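Local coordinates for uncharacterized protein (PDB 2QS7) that is of unknown function but belongs to the DsrE/DsrF-like family and is a putative oxidoreductase, at residues M23-G26 with I27-G31. Sequence-based numbering, arbitrary orientation.
Sequences MPVG and ILTSG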
HETATM    1  N   MSE A  23      -6.374   6.284 -10.107  1.00 55.95           N
HETATM    2  CA  MSE A  23      -7.155   5.475 -11.067  1.00 55.83           C
HETATM    3  C   MSE A  23      -7.645   4.146 -10.487  1.00 55.67           C
HETATM    4  O   MSE A  23      -8.820   3.846 -10.604  1.00 55.42           O
HETATM    5  CB  MSE A  23      -6.382   5.245 -12.363  1.00 55.64           C
HETATM    6  CG  MSE A  23      -6.390   6.424 -13.357  1.00 63.22           C
HETATM    7 SE   MSE A  23      -8.197   6.985 -13.904  0.75 73.77          SE
HETATM    8  CE  MSE A  23      -9.140   5.245 -14.045  1.00 63.38           C
ATOM      9  N   PRO A  24      -6.745   3.331  -9.913  1.00 56.80           N
ATOM     10  CA  PRO A  24      -7.142   2.115  -9.203  1.00 56.38           C
ATOM     11  C   PRO A  24      -8.239   2.382  -8.171  1.00 56.14           C
ATOM     12  O   PRO A  24      -9.139   1.553  -7.989  1.00 59.08           O
ATOM     13  CB  PRO A  24      -5.861   1.701  -8.481  1.00 56.29           C
ATOM     14  CG  PRO A  24      -4.790   2.281  -9.185  1.00 60.91           C
ATOM     15  CD  PRO A  24      -5.286   3.459  -9.971  1.00 59.98           C
ATOM     16  N   VAL A  25      -8.136   3.479  -7.419  1.00 55.19           N
ATOM     17  CA  VAL A  25      -9.187   3.834  -6.431  1.00 54.45           C
ATOM     18  C   VAL A  25     -10.526   3.946  -7.150  1.00 54.85           C
ATOM     19  O   VAL A  25     -11.497   3.360  -6.734  1.00 54.55           O
ATOM     20  CB  VAL A  25      -8.881   5.148  -5.684  1.00 56.49           C
ATOM     21  CG1 VAL A  25     -10.140   5.651  -4.913  1.00 51.77           C
ATOM     22  CG2 VAL A  25      -7.671   4.938  -4.747  1.00 50.62           C
ATOM     23  N   GLY A  26     -10.546   4.665  -8.270  1.00 53.06           N
ATOM     24  CA  GLY A  26     -11.766   4.795  -9.065  1.00 52.57           C
ATOM     25  C   GLY A  26     -12.297   3.463  -9.616  1.00 51.96           C
ATOM     26  O   GLY A  26     -13.499   3.197  -9.580  1.00 51.98           O
ATOM     27  N   ILE A  27     -11.389   2.637 -10.117  1.00 50.26           N
ATOM     28  CA  ILE A  27     -11.747   1.368 -10.737  1.00 52.58           C
ATOM     29  C   ILE A  27     -12.217   0.379  -9.672  1.00 51.32           C
ATOM     30  O   ILE A  27     -13.191  -0.324  -9.863  1.00 53.62           O
ATOM     31  CB  ILE A  27     -10.554   0.796 -11.566  1.00 52.67           C
ATOM     32  CG1 ILE A  27     -10.255   1.696 -12.769  1.00 52.35           C
ATOM     33  CG2 ILE A  27     -10.855  -0.619 -12.038  1.00 51.05           C
ATOM     34  CD1 ILE A  27      -8.916   1.428 -13.377  1.00 52.41           C
ATOM     35  N   LEU A  28     -11.526   0.321  -8.552  1.00 51.34           N
ATOM     36  CA  LEU A  28     -11.972  -0.549  -7.458  1.00 52.62           C
ATOM     37  C   LEU A  28     -13.343  -0.120  -6.966  1.00 50.93           C
ATOM     38  O   LEU A  28     -14.210  -0.942  -6.726  1.00 50.84           O
ATOM     39  CB  LEU A  28     -11.011  -0.475  -6.285  1.00 52.48           C
ATOM     40  CG  LEU A  28      -9.772  -1.335  -6.382  1.00 57.75           C
ATOM     41  CD1 LEU A  28      -8.679  -0.736  -5.518  1.00 59.57           C
ATOM     42  CD2 LEU A  28     -10.119  -2.771  -5.956  1.00 58.07           C
ATOM     43  N   THR A  29     -13.514   1.184  -6.756  1.00 50.98           N
ATOM     44  CA  THR A  29     -14.774   1.680  -6.227  1.00 49.32           C
ATOM     45  C   THR A  29     -15.921   1.363  -7.157  1.00 50.02           C
ATOM     46  O   THR A  29     -16.957   0.884  -6.737  1.00 50.90           O
ATOM     47  CB  THR A  29     -14.707   3.178  -5.986  1.00 52.78           C
ATOM     48  OG1 THR A  29     -13.663   3.427  -5.037  1.00 50.48           O
ATOM     49  CG2 THR A  29     -16.029   3.696  -5.441  1.00 45.70           C
ATOM     50  N   SER A  30     -15.700   1.630  -8.443  1.00 50.88           N
ATOM     51  CA  SER A  30     -16.709   1.460  -9.476  1.00 51.03           C
ATOM     52  C   SER A  30     -17.089  -0.000  -9.628  1.00 50.53           C
ATOM     53  O   SER A  30     -18.267  -0.354  -9.660  1.00 50.29           O
ATOM     54  CB  SER A  30     -16.149   1.985 -10.798  1.00 52.42           C
ATOM     55  OG  SER A  30     -17.161   2.114 -11.777  1.00 57.87           O
ATOM     56  N   GLY A  31     -16.069  -0.847  -9.703  1.00 51.03           N
ATOM     57  CA  GLY A  31     -16.276  -2.296  -9.858  1.00 50.40           C
ATOM     58  C   GLY A  31     -16.935  -2.915  -8.647  1.00 50.81           C
ATOM     59  O   GLY A  31     -17.860  -3.663  -8.782  1.00 52.32           O
TER
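Two successive turns of the helix 19-34 meet here, where Thr29 bonds back to Val25 and the tip of selenomethionine Met23 touches Ile27. Between 23-26 and 27-31 every i to i+4 rung is made, although the helix is kinked at Pro24, whose N has no bond to the turn before: Ile27 N donates to Met23 O, Leu28 N to Pro24 O at 2.7 Å, and Ser30 N to Gly26 O. The remaining rung ends on Val25 O, which is gripped twice, by Thr29 N at 3.0 Å and by Thr29 OG1 at 2.8 Å, and the two donors approach from opposite faces of the carbonyl plane. The hydroxyl can fold back onto the helix because OG1 stands anti to its own carbonyl carbon (chi1 -60°), beside the backbone N. Replacing Thr29 with a valine would probably leave Val25 O with just the amide bond of this pair, the second donor having been lost. In the beta-alpha-beta unit that this helix forms with strands 9-14 and 38-43, Val25 and Leu28 pack against strand 9-14 through Val14 and Ile12, while Thr29 touches Val39 and Leu41. Around the helix from there, the Met23 chain is bent at chi2 and chi3, which curls its CE back to 3.9 Å from Ile27 CD1, a purely apolar contact; Tyr84 touches both side chains. Leu28 lays CD1 near the carbonyl of its bonding partner, 3.4 Å from Pro24 O. A second subunit closes on this region, its Phe45 packing on Met23, its Phe15 on Pro24 and its Thr107 on Ile27.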